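PDB 2JHP: core protein VP4 from Bluetongue virus, which forms part of the inner capsid of the virus and works as an RNA-capping assembly line, with guanine and S-adenosyl-L-homocysteine bound in its pockets. Local coordinates for residues Trp57-Leu62 / Val485-Thr490; Gln61-Gly64 / Ile68-Ser71; Val85-Pro90 / Gly107-Arg112; Leu477-Pro482 / Arg592-Val597. All blocks are in the same frame, centred on the assembly; numbering follows the deposited sequence.

Contact 1: Trp57-Leu62 / Val485-Thr490; sequences WTIRQL and VKKDLT
Ile59, in the first turn of helix 59-64, lies opposite Lys487 of the type I turn Lys486-Leu489, with 7.0 Å between the two CA atoms. The branched side chain of Ile59 does most of the touching. Its CG1, anti to the backbone N (chi1 172°), comes 3.5 Å from the carbonyl O of Lys487, while Ile59 CG2 presses against Lys487 CG at 3.6 Å. The lysine crosses the isoleucine obliquely and, bent at chi2, its chain brings CE to 4.4 Å from CD of Arg60. Ile59 thus packs on the methylenes and carbonyl of Lys487, and the aliphatic part of Arg60 adds a looser touch. The charged ends of the two basic residues turn to acids elsewhere: Arg60 forms a salt bridge with Asp514, and Lys487 has a long, weak ion pair with Asp80. The helix belongs to the beta-alpha-beta crossover from strand 48-51 to strand 67-71 of the parallel N-terminal sheet. The turn belongs to the connection that follows helix 470-480, so two distant parts of the chain meet in this packing. At the start of the helix, N-cap Thr58 and Gln61 form a capping box. Thr58 N gives a nearly straight bond (3.2 Å, 172°) to a lone pair of Gln61 OE1, in the carbonyl plane, and Gln61 N returns a weak one to Thr58 OG1. Ile59 also packs against Leu78 and Phe69.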
loop_
_atom_site.group_PDB
_atom_site.type_symbol
_atom_site.label_atom_id
_atom_site.label_comp_id
_atom_site.label_asym_id
_atom_site.label_seq_id
_atom_site.Cartn_x
_atom_site.Cartn_y
_atom_site.Cartn_z
ATOM N N TRP A 57 28.467 11.940 8.160
ATOM C CA TRP A 57 27.113 11.750 8.694
ATOM C C TRP A 57 26.519 10.383 8.331
ATOM O O TRP A 57 26.725 9.881 7.218
ATOM C CB TRP A 57 26.192 12.882 8.229
ATOM C CG TRP A 57 26.727 14.262 8.549
ATOM C CD1 TRP A 57 27.072 15.237 7.657
ATOM C CD2 TRP A 57 26.989 14.803 9.853
ATOM N NE1 TRP A 57 27.519 16.354 8.322
ATOM C CE2 TRP A 57 27.482 16.114 9.671
ATOM C CE3 TRP A 57 26.850 14.308 11.159
ATOM C CZ2 TRP A 57 27.840 16.937 10.743
ATOM C CZ3 TRP A 57 27.204 15.126 12.223
ATOM C CH2 TRP A 57 27.695 16.426 12.009
ATOM N N THR A 58 25.797 9.781 9.279
ATOM C CA THR A 58 25.138 8.492 9.038
ATOM C C THR A 58 23.845 8.668 8.231
ATOM O O THR A 58 23.222 9.739 8.237
ATOM C CB THR A 58 24.805 7.726 10.339
ATOM O OG1 THR A 58 23.775 8.416 11.052
ATOM C CG2 THR A 58 26.047 7.544 11.237
ATOM N N ILE A 59 23.454 7.605 7.541
ATOM C CA ILE A 59 22.241 7.585 6.730
ATOM C C ILE A 59 20.986 8.063 7.496
ATOM O O ILE A 59 20.285 8.971 7.038
ATOM C CB ILE A 59 22.037 6.191 6.040
ATOM C CG1 ILE A 59 20.674 6.114 5.360
ATOM C CG2 ILE A 59 22.168 5.043 7.022
ATOM C CD1 ILE A 59 20.563 6.961 4.176
ATOM N N ARG A 60 20.734 7.465 8.657
ATOM C CA ARG A 60 19.608 7.810 9.517
ATOM C C ARG A 60 19.648 9.248 10.003
ATOM O O ARG A 60 18.593 9.860 10.207
ATOM C CB ARG A 60 19.574 6.888 10.736
ATOM C CG ARG A 60 19.083 5.474 10.452
ATOM C CD ARG A 60 19.040 4.707 11.732
ATOM N NE ARG A 60 17.843 5.002 12.509
ATOM C CZ ARG A 60 17.821 5.146 13.830
ATOM N NH1 ARG A 60 18.941 5.054 14.538
ATOM N NH2 ARG A 60 16.673 5.397 14.442
ATOM N N GLN A 61 20.858 9.771 10.224
ATOM C CA GLN A 61 21.029 11.172 10.592
ATOM C C GLN A 61 20.566 12.032 9.438
ATOM O O GLN A 61 19.731 12.926 9.624
ATOM C CB GLN A 61 22.471 11.493 10.970
ATOM C CG GLN A 61 22.812 11.065 12.373
ATOM C CD GLN A 61 24.223 11.470 12.815
ATOM O OE1 GLN A 61 25.200 11.306 12.072
ATOM N NE2 GLN A 61 24.328 11.988 14.042
ATOM N N LEU A 62 21.073 11.731 8.243
ATOM C CA LEU A 62 20.696 12.492 7.049
ATOM C C LEU A 62 19.218 12.331 6.689
ATOM O O LEU A 62 18.579 13.286 6.256
ATOM C CB LEU A 62 21.619 12.177 5.859
ATOM C CG LEU A 62 23.053 12.722 5.942
ATOM C CD1 LEU A 62 23.887 12.344 4.719
ATOM C CD2 LEU A 62 23.073 14.233 6.140
ATOM N N VAL A 485 13.125 -3.360 7.461
ATOM C CA VAL A 485 13.383 -2.089 6.768
ATOM C C VAL A 485 14.871 -1.778 6.804
ATOM O O VAL A 485 15.413 -1.407 7.843
ATOM C CB VAL A 485 12.548 -0.900 7.356
ATOM C CG1 VAL A 485 12.720 0.358 6.527
ATOM C CG2 VAL A 485 11.061 -1.250 7.438
ATOM N N LYS A 486 15.521 -1.947 5.661
ATOM C CA LYS A 486 16.968 -1.788 5.544
ATOM C C LYS A 486 17.381 -0.316 5.618
ATOM O O LYS A 486 16.577 0.572 5.352
ATOM C CB LYS A 486 17.462 -2.385 4.224
ATOM C CG LYS A 486 17.268 -3.877 4.072
ATOM C CD LYS A 486 17.577 -4.278 2.638
ATOM C CE LYS A 486 16.966 -5.618 2.275
ATOM N NZ LYS A 486 17.770 -6.755 2.798
ATOM N N LYS A 487 18.637 -0.066 5.981
ATOM C CA LYS A 487 19.174 1.294 6.028
ATOM C C LYS A 487 19.162 1.955 4.649
ATOM O O LYS A 487 18.968 3.170 4.537
ATOM C CB LYS A 487 20.605 1.290 6.577
ATOM C CG LYS A 487 20.762 1.882 7.967
ATOM C CD LYS A 487 20.775 0.834 9.058
ATOM C CE LYS A 487 21.525 1.344 10.292
ATOM N NZ LYS A 487 23.018 1.233 10.144
ATOM N N ASP A 488 19.360 1.133 3.617
ATOM C CA ASP A 488 19.547 1.573 2.235
ATOM C C ASP A 488 18.237 1.926 1.476
ATOM O O ASP A 488 18.262 2.396 0.328
ATOM C CB ASP A 488 20.333 0.491 1.498
ATOM C CG ASP A 488 20.986 0.996 0.252
ATOM O OD1 ASP A 488 21.670 2.028 0.298
ATOM O OD2 ASP A 488 20.809 0.349 -0.783
ATOM N N LEU A 489 17.103 1.705 2.136
ATOM C CA LEU A 489 15.781 2.031 1.603
ATOM C C LEU A 489 15.732 3.377 0.874
ATOM O O LEU A 489 16.050 4.425 1.450
ATOM C CB LEU A 489 14.742 2.052 2.729
ATOM C CG LEU A 489 13.292 2.304 2.302
ATOM C CD1 LEU A 489 12.745 1.123 1.496
ATOM C CD2 LEU A 489 12.406 2.575 3.510
ATOM N N THR A 490 15.339 3.331 -0.392
ATOM C CA THR A 490 15.109 4.532 -1.158
ATOM C C THR A 490 13.681 4.982 -0.900
ATOM O O THR A 490 12.715 4.263 -1.210
ATOM C CB THR A 490 15.368 4.296 -2.653
ATOM O OG1 THR A 490 16.772 4.104 -2.837
ATOM C CG2 THR A 490 14.904 5.487 -3.506
#

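Contact 2: Gln61-Gly64 / Ile68-Ser71; sequences QLRG and IFIS
Phe69 pushes its ring between Leu62 and Arg63 of the helix that precedes its own strand, and neither neighbour makes a hydrogen bond to it. From CB the side chain leaves with CG anti to the carbonyl carbon (chi1 -53°), which carries the ring back toward the helix. Along one side of the ring CD1 lies 4.0 Å from NH1 of Arg63. The next atom, CE1, is met by the same NH1 at 3.9 Å and stands over one face of the guanidinium, toward its rim. The two planes are 64° apart, so the groups do not stack. On the other side CE2 touches CD1 of Leu62 at 3.7 Å. At the tip, CZ is within 3.7 Å of that methyl and 3.9 Å from CB of Leu62, whose CD1 approaches the ring edge in plane. The leucine crosses the phenylalanine at about a right angle.

Arg63, bent at chi2, runs its guanidinium beside the strand, with NH1 3.9 Å from Ile68 CA. This buried charge is met by several acceptors: NH1 binds Phe67 O and forms a salt bridge with Asp86, and NH2 reaches Leu489 O. Asp86 also accepts from Phe69 N, so one carboxylate ties helix and strand together. Helix 59-64 and strand 67-71 are the closing half of a beta-alpha-beta crossover. Phe69 packs between this helix and Tyr9 of strand 7-10, whereas Ile68 turns to Val87 of strand 87-88 and to Pro493 of helix 493-496.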
loop_
_atom_site.group_PDB
_atom_site.type_symbol
_atom_site.label_atom_id
_atom_site.label_comp_id
_atom_site.label_asym_id
_atom_site.label_seq_id
_atom_site.Cartn_x
_atom_site.Cartn_y
_atom_site.Cartn_z
ATOM N N GLN A 61 20.858 9.771 10.224
ATOM C CA GLN A 61 21.029 11.172 10.592
ATOM C C GLN A 61 20.566 12.032 9.438
ATOM O O GLN A 61 19.731 12.926 9.624
ATOM C CB GLN A 61 22.471 11.493 10.970
ATOM C CG GLN A 61 22.812 11.065 12.373
ATOM C CD GLN A 61 24.223 11.470 12.815
ATOM O OE1 GLN A 61 25.200 11.306 12.072
ATOM N NE2 GLN A 61 24.328 11.988 14.042
ATOM N N LEU A 62 21.073 11.731 8.243
ATOM C CA LEU A 62 20.696 12.492 7.049
ATOM C C LEU A 62 19.218 12.331 6.689
ATOM O O LEU A 62 18.579 13.286 6.256
ATOM C CB LEU A 62 21.619 12.177 5.859
ATOM C CG LEU A 62 23.053 12.722 5.942
ATOM C CD1 LEU A 62 23.887 12.344 4.719
ATOM C CD2 LEU A 62 23.073 14.233 6.140
ATOM N N ARG A 63 18.669 11.135 6.890
ATOM C CA ARG A 63 17.236 10.924 6.650
ATOM C C ARG A 63 16.354 11.707 7.624
ATOM O O ARG A 63 15.282 12.188 7.251
ATOM C CB ARG A 63 16.879 9.443 6.677
ATOM C CG ARG A 63 17.306 8.673 5.435
ATOM C CD ARG A 63 16.630 9.114 4.181
ATOM N NE ARG A 63 16.810 8.110 3.146
ATOM C CZ ARG A 63 16.843 8.356 1.836
ATOM N NH1 ARG A 63 16.731 9.595 1.376
ATOM N NH2 ARG A 63 17.010 7.357 0.976
ATOM N N GLY A 64 16.821 11.842 8.861
ATOM C CA GLY A 64 16.128 12.635 9.870
ATOM C C GLY A 64 16.114 14.097 9.483
ATOM O O GLY A 64 15.230 14.855 9.894
ATOM N N ILE A 68 17.573 13.573 0.389
ATOM C CA ILE A 68 17.377 12.736 -0.777
ATOM C C ILE A 68 18.645 12.889 -1.599
ATOM O O ILE A 68 19.113 14.012 -1.840
ATOM C CB ILE A 68 16.135 13.164 -1.586
ATOM C CG1 ILE A 68 14.863 12.761 -0.834
ATOM C CG2 ILE A 68 16.143 12.573 -3.022
ATOM C CD1 ILE A 68 13.544 13.295 -1.485
ATOM N N PHE A 69 19.195 11.758 -2.025
ATOM C CA PHE A 69 20.503 11.744 -2.659
ATOM C C PHE A 69 20.364 11.665 -4.173
ATOM O O PHE A 69 19.789 10.717 -4.709
ATOM C CB PHE A 69 21.353 10.609 -2.075
ATOM C CG PHE A 69 21.447 10.648 -0.572
ATOM C CD1 PHE A 69 20.485 10.032 0.221
ATOM C CD2 PHE A 69 22.485 11.322 0.060
ATOM C CE1 PHE A 69 20.573 10.080 1.620
ATOM C CE2 PHE A 69 22.569 11.368 1.452
ATOM C CZ PHE A 69 21.615 10.747 2.226
ATOM N N ILE A 70 20.866 12.700 -4.845
ATOM C CA ILE A 70 20.757 12.824 -6.297
ATOM C C ILE A 70 22.150 12.896 -6.921
ATOM O O ILE A 70 22.981 13.697 -6.490
ATOM C CB ILE A 70 19.954 14.087 -6.701
ATOM C CG1 ILE A 70 18.570 14.103 -6.048
ATOM C CG2 ILE A 70 19.806 14.181 -8.203
ATOM C CD1 ILE A 70 18.382 15.203 -5.046
ATOM N N SER A 71 22.403 12.066 -7.933
ATOM C CA SER A 71 23.702 12.056 -8.625
ATOM C C SER A 71 23.639 11.383 -9.991
ATOM O O SER A 71 22.659 10.711 -10.314
ATOM C CB SER A 71 24.765 11.339 -7.774
ATOM O OG SER A 71 26.028 11.325 -8.427
#

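Contact 3: Val85-Pro90 / Gly107-Arg112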
loop_
_atom_site.group_PDB
_atom_site.type_symbol
_atom_site.label_atom_id
_atom_site.label_comp_id
_atom_site.label_asym_id
_atom_site.label_seq_id
_atom_site.Cartn_x
_atom_site.Cartn_y
_atom_site.Cartn_z
ATOM N N VAL A 85 22.065 5.629 -4.585
ATOM C CA VAL A 85 21.534 6.924 -5.018
ATOM C C VAL A 85 20.015 6.877 -5.226
ATOM O O VAL A 85 19.509 6.037 -5.970
ATOM C CB VAL A 85 22.303 7.438 -6.273
ATOM C CG1 VAL A 85 21.478 8.372 -7.100
ATOM C CG2 VAL A 85 23.579 8.137 -5.849
ATOM N N ASP A 86 19.302 7.762 -4.530
ATOM C CA ASP A 86 17.836 7.858 -4.614
ATOM C C ASP A 86 17.349 8.254 -6.006
ATOM O O ASP A 86 16.484 7.593 -6.575
ATOM C CB ASP A 86 17.287 8.863 -3.589
ATOM C CG ASP A 86 17.380 8.365 -2.155
ATOM O OD1 ASP A 86 17.468 9.222 -1.251
ATOM O OD2 ASP A 86 17.362 7.134 -1.924
ATOM N N VAL A 87 17.894 9.348 -6.534
ATOM C CA VAL A 87 17.549 9.823 -7.872
ATOM C C VAL A 87 18.805 9.784 -8.722
ATOM O O VAL A 87 19.736 10.551 -8.482
ATOM C CB VAL A 87 17.006 11.281 -7.863
ATOM C CG1 VAL A 87 16.505 11.687 -9.252
ATOM C CG2 VAL A 87 15.908 11.444 -6.851
ATOM N N ARG A 88 18.840 8.897 -9.708
ATOM C CA ARG A 88 19.984 8.878 -10.618
ATOM C C ARG A 88 19.743 9.714 -11.867
ATOM O O ARG A 88 18.915 9.375 -12.708
ATOM C CB ARG A 88 20.435 7.457 -10.979
ATOM C CG ARG A 88 21.790 7.453 -11.655
ATOM C CD ARG A 88 22.426 6.087 -11.702
ATOM N NE ARG A 88 23.782 6.189 -12.239
ATOM C CZ ARG A 88 24.635 5.176 -12.358
ATOM N NH1 ARG A 88 24.288 3.952 -11.981
ATOM N NH2 ARG A 88 25.844 5.392 -12.860
ATOM N N ILE A 89 20.480 10.817 -11.950
ATOM C CA ILE A 89 20.419 11.736 -13.075
ATOM C C ILE A 89 21.191 11.168 -14.253
ATOM O O ILE A 89 22.385 10.888 -14.137
ATOM C CB ILE A 89 20.982 13.131 -12.711
ATOM C CG1 ILE A 89 20.271 13.688 -11.478
ATOM C CG2 ILE A 89 20.869 14.097 -13.900
ATOM C CD1 ILE A 89 18.769 13.880 -11.647
ATOM N N PRO A 90 20.498 10.988 -15.390
ATOM C CA PRO A 90 21.084 10.465 -16.632
ATOM C C PRO A 90 22.210 11.351 -17.165
ATOM O O PRO A 90 22.314 12.524 -16.780
ATOM C CB PRO A 90 19.900 10.463 -17.612
ATOM C CG PRO A 90 18.666 10.491 -16.742
ATOM C CD PRO A 90 19.056 11.278 -15.531
ATOM N N GLY A 107 11.472 15.188 -9.836
ATOM C CA GLY A 107 10.043 15.055 -9.577
ATOM C C GLY A 107 9.434 13.730 -9.981
ATOM O O GLY A 107 8.668 13.142 -9.213
ATOM N N ARG A 108 9.761 13.263 -11.186
ATOM C CA ARG A 108 9.276 11.958 -11.652
ATOM C C ARG A 108 9.771 10.830 -10.751
ATOM O O ARG A 108 8.965 10.020 -10.257
ATOM C CB ARG A 108 9.679 11.685 -13.106
ATOM C CG ARG A 108 9.011 12.579 -14.125
ATOM C CD ARG A 108 9.369 12.149 -15.528
ATOM N NE ARG A 108 9.453 13.294 -16.432
ATOM C CZ ARG A 108 10.590 13.810 -16.895
ATOM N NH1 ARG A 108 11.762 13.281 -16.553
ATOM N NH2 ARG A 108 10.555 14.858 -17.715
ATOM N N ARG A 109 11.084 10.786 -10.511
ATOM C CA ARG A 109 11.639 9.743 -9.644
ATOM C C ARG A 109 11.087 9.892 -8.237
ATOM O O ARG A 109 10.831 8.917 -7.548
ATOM C CB ARG A 109 13.167 9.749 -9.633
ATOM C CG ARG A 109 13.759 8.799 -8.590
ATOM C CD ARG A 109 13.862 7.348 -9.051
ATOM N NE ARG A 109 15.161 7.141 -9.688
ATOM C CZ ARG A 109 15.390 7.215 -10.997
ATOM N NH1 ARG A 109 16.619 7.023 -11.456
ATOM N NH2 ARG A 109 14.402 7.473 -11.853
ATOM N N ARG A 110 10.848 11.128 -7.829
ATOM C CA ARG A 110 10.223 11.384 -6.539
ATOM C C ARG A 110 8.811 10.745 -6.412
ATOM O O ARG A 110 8.484 10.142 -5.381
ATOM C CB ARG A 110 10.175 12.879 -6.290
ATOM C CG ARG A 110 10.239 13.213 -4.867
ATOM C CD ARG A 110 11.529 13.875 -4.522
ATOM N NE ARG A 110 11.376 15.294 -4.216
ATOM C CZ ARG A 110 10.839 15.805 -3.114
ATOM N NH1 ARG A 110 10.340 15.068 -2.133
ATOM N NH2 ARG A 110 10.815 17.092 -2.998
ATOM N N ILE A 111 7.992 10.869 -7.458
ATOM C CA ILE A 111 6.671 10.226 -7.484
ATOM C C ILE A 111 6.789 8.704 -7.426
ATOM O O ILE A 111 5.989 8.040 -6.760
ATOM C CB ILE A 111 5.824 10.640 -8.721
ATOM C CG1 ILE A 111 5.377 12.104 -8.601
ATOM C CG2 ILE A 111 4.608 9.708 -8.870
ATOM C CD1 ILE A 111 4.611 12.625 -9.809
ATOM N N ARG A 112 7.795 8.156 -8.105
ATOM C CA ARG A 112 8.056 6.713 -8.055
ATOM C C ARG A 112 8.480 6.199 -6.672
ATOM O O ARG A 112 8.222 5.048 -6.341
ATOM C CB ARG A 112 9.086 6.308 -9.109
ATOM C CG ARG A 112 8.611 6.480 -10.557
ATOM C CD ARG A 112 7.711 5.325 -11.016
ATOM N NE ARG A 112 7.040 5.613 -12.284
ATOM C CZ ARG A 112 7.588 5.449 -13.488
ATOM N NH1 ARG A 112 8.833 4.997 -13.609
ATOM N NH2 ARG A 112 6.889 5.741 -14.581
#
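Arg109 reaches Asp86, Val87 and Arg88 by leaving helix 99-112 with CG anti to the backbone N (chi1 172°) and then folding at chi2 and chi3, both close to 90°. The bends lay the chain against the backbone of residues 86-88. Val87 in turn holds CG1 anti to its N, which presents both methyls to the arginine: CG2 is 3.8 Å from Arg109 CG, and CG1 is 3.9 Å from Arg109 CB. The two side chains run past each other in opposite directions.

Farther along, Arg109 CG and CD each pass 3.6 Å from the carbonyl O of Asp86. NE then gives this oxygen a weak, bent bond of 3.4 Å (132°), with the oxygen near the guanidinium plane. NH1 ends 3.4 Å from Arg88 N, but both are donors and no bond forms. Strand 87-88 is an outermost strand of the five-stranded parallel sheet, and the helix of Arg109 is the next one in the chain. Helix 114-128 follows directly and contributes Arg114, Phe117 and Gly118 to a guanine pocket.

Stronger bonds lie around the contact: Asp86 OD2 is bonded to Thr490 OG1, Arg88 NE reaches Thr72 O, and Arg110 is paired with Asp47 and Asp492. Across the interface itself, the aliphatic part of one arginine does most of the work, and its charge gains only a weak backbone bond.

Contact 4: Leu477-Pro482 / Arg592-Val597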
loop_
_atom_site.group_PDB
_atom_site.type_symbol
_atom_site.label_atom_id
_atom_site.label_comp_id
_atom_site.label_asym_id
_atom_site.label_seq_id
_atom_site.Cartn_x
_atom_site.Cartn_y
_atom_site.Cartn_z
ATOM N N LEU A 477 11.638 1.808 12.456
ATOM C CA LEU A 477 11.694 0.439 11.946
ATOM C C LEU A 477 13.061 0.091 11.410
ATOM O O LEU A 477 13.474 -1.048 11.515
ATOM C CB LEU A 477 10.612 0.185 10.873
ATOM C CG LEU A 477 9.161 0.264 11.355
ATOM C CD1 LEU A 477 8.174 0.488 10.214
ATOM C CD2 LEU A 477 8.824 -0.980 12.158
ATOM N N MET A 478 13.764 1.057 10.833
ATOM C CA MET A 478 15.162 0.833 10.490
ATOM C C MET A 478 15.923 0.338 11.745
ATOM O O MET A 478 16.718 -0.607 11.692
ATOM C CB MET A 478 15.822 2.088 9.930
ATOM C CG MET A 478 15.545 2.293 8.464
ATOM S SD MET A 478 16.436 3.704 7.787
ATOM C CE MET A 478 15.690 3.826 6.168
ATOM N N TRP A 479 15.614 0.973 12.873
ATOM C CA TRP A 479 16.340 0.815 14.124
ATOM C C TRP A 479 15.974 -0.458 14.885
ATOM O O TRP A 479 16.850 -1.124 15.419
ATOM C CB TRP A 479 16.074 2.062 14.968
ATOM C CG TRP A 479 16.660 2.100 16.326
ATOM C CD1 TRP A 479 17.911 1.740 16.690
ATOM C CD2 TRP A 479 16.018 2.590 17.505
ATOM N NE1 TRP A 479 18.091 1.946 18.039
ATOM C CE2 TRP A 479 16.940 2.470 18.562
ATOM C CE3 TRP A 479 14.741 3.107 17.773
ATOM C CZ2 TRP A 479 16.630 2.846 19.872
ATOM C CZ3 TRP A 479 14.431 3.481 19.073
ATOM C CH2 TRP A 479 15.368 3.342 20.106
ATOM N N ARG A 480 14.680 -0.778 14.913
ATOM C CA ARG A 480 14.139 -1.921 15.648
ATOM C C ARG A 480 14.091 -3.210 14.807
ATOM O O ARG A 480 14.315 -4.306 15.331
ATOM C CB ARG A 480 12.745 -1.576 16.203
ATOM C CG ARG A 480 12.036 -2.699 16.975
ATOM C CD ARG A 480 12.130 -2.533 18.475
ATOM N NE ARG A 480 10.999 -1.787 19.032
ATOM C CZ ARG A 480 11.002 -1.201 20.232
ATOM N NH1 ARG A 480 12.081 -1.258 21.016
ATOM N NH2 ARG A 480 9.925 -0.553 20.650
ATOM N N TYR A 481 13.802 -3.082 13.514
ATOM C CA TYR A 481 13.716 -4.247 12.634
ATOM C C TYR A 481 14.589 -4.107 11.387
ATOM O O TYR A 481 14.072 -3.933 10.287
ATOM C CB TYR A 481 12.267 -4.514 12.236
ATOM C CG TYR A 481 11.331 -4.755 13.393
ATOM C CD1 TYR A 481 10.503 -3.743 13.862
ATOM C CD2 TYR A 481 11.266 -6.004 14.015
ATOM C CE1 TYR A 481 9.629 -3.955 14.920
ATOM C CE2 TYR A 481 10.395 -6.235 15.086
ATOM C CZ TYR A 481 9.577 -5.199 15.533
ATOM O OH TYR A 481 8.716 -5.417 16.588
ATOM N N PRO A 482 15.921 -4.197 11.562
ATOM C CA PRO A 482 16.938 -4.010 10.524
ATOM C C PRO A 482 16.819 -4.824 9.227
ATOM O O PRO A 482 17.369 -4.402 8.214
ATOM C CB PRO A 482 18.230 -4.370 11.252
ATOM C CG PRO A 482 17.947 -4.010 12.651
ATOM C CD PRO A 482 16.552 -4.469 12.865
ATOM N N ARG A 592 25.030 0.413 22.045
ATOM C CA ARG A 592 24.305 0.040 23.291
ATOM C C ARG A 592 22.824 -0.117 22.947
ATOM O O ARG A 592 22.321 -1.239 22.865
ATOM C CB ARG A 592 24.538 0.931 24.522
ATOM C CG ARG A 592 23.522 0.702 25.671
ATOM C CD ARG A 592 24.021 -0.241 26.812
ATOM N NE ARG A 592 22.900 -1.086 27.305
ATOM C CZ ARG A 592 21.901 -0.690 28.129
ATOM N NH1 ARG A 592 21.844 0.565 28.608
ATOM N NH2 ARG A 592 20.924 -1.550 28.434
ATOM N N SER A 593 22.145 1.006 22.733
ATOM C CA SER A 593 20.799 0.986 22.179
ATOM C C SER A 593 20.880 1.024 20.659
ATOM O O SER A 593 19.858 0.876 19.977
ATOM C CB SER A 593 19.966 2.163 22.697
ATOM O OG SER A 593 19.616 1.975 24.061
ATOM N N ALA A 594 22.100 1.214 20.140
ATOM C CA ALA A 594 22.323 1.391 18.694
ATOM C C ALA A 594 21.485 2.554 18.162
ATOM O O ALA A 594 20.900 2.479 17.083
ATOM C CB ALA A 594 22.025 0.087 17.917
ATOM N N ALA A 595 21.440 3.630 18.941
ATOM C CA ALA A 595 20.632 4.799 18.624
ATOM C C ALA A 595 21.510 5.993 18.330
ATOM O O ALA A 595 22.581 6.133 18.887
ATOM C CB ALA A 595 19.702 5.123 19.781
ATOM N N GLU A 596 21.033 6.857 17.447
ATOM C CA GLU A 596 21.697 8.119 17.141
ATOM C C GLU A 596 20.730 9.275 17.269
ATOM O O GLU A 596 19.533 9.078 17.487
ATOM C CB GLU A 596 22.365 8.089 15.764
ATOM C CG GLU A 596 21.588 7.345 14.692
ATOM C CD GLU A 596 22.504 6.636 13.713
ATOM O OE1 GLU A 596 23.720 6.929 13.715
ATOM O OE2 GLU A 596 22.008 5.788 12.941
ATOM N N VAL A 597 21.282 10.475 17.125
ATOM C CA VAL A 597 20.631 11.717 17.509
ATOM C C VAL A 597 21.086 12.853 16.567
ATOM O O VAL A 597 22.021 12.669 15.777
ATOM C CB VAL A 597 20.986 12.025 19.005
ATOM C CG1 VAL A 597 22.470 12.386 19.151
ATOM C CG2 VAL A 597 20.077 13.095 19.607
#
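Trp479 alone reaches Ser593, Ala594 and Ala595 from segment 477-482, at the end of helix 470-480. Before it in the sequence, Leu477 packs inward on Leu121 and Tyr124 of helix 114-128. Trp479 leaves on a different side of the helix: with CG anti to the backbone N (chi1 177°), the indole extends to the loop that follows helix 568-576. Its NE1 donates to the carbonyl O of Ser593 over 2.8 Å with an angle of 152°. The oxygen sits near the edge of the ring, slightly out of its plane, and the donor is tilted from the carbonyl plane. Trp479 NE1 also lies 3.0 Å from Ala594 O. Nearby, the methyl CB of Ala595 packs 3.8 Å from Trp479 CZ2. Arg480 next lays its CG 3.4 Å above one face of the Tyr481 ring. Tyr481 is the first residue to leave helical geometry, though its N still bonds to Leu477 O, and its hydroxyl pairs with Glu505.

The indole N-H uses the main-chain oxygen of Ser593, while the hydroxyl of that residue bonds to Asp589 O. The indole N-H, directed at main-chain oxygen, and the methyl of Ala595 join the helix end to a surface loop.

Overall arrangement
Contacts 1 and 2 are buried and work from the same short helix, 59-64: in contact 1 it meets the turn at 485-490 through apolar and methylene packing, in contact 2 it meets the strand that follows it, 67-71, through an aromatic ring and a guanidinium. Contact 3 is partly buried at the edge of the same sheet, where strand 87-88 lies beside 67-71. It joins contact 2 through the salt bridge between Arg63 and Asp86 and contact 1 through Thr490 and Asp86. Contact 4 lies on the surface, where an indole N-H bonds to a main-chain carbonyl, and touches contact 1 where Gln61 NE2 meets Val597 O. Contacts 3 and 4 do not touch, with centres about 27 Å apart.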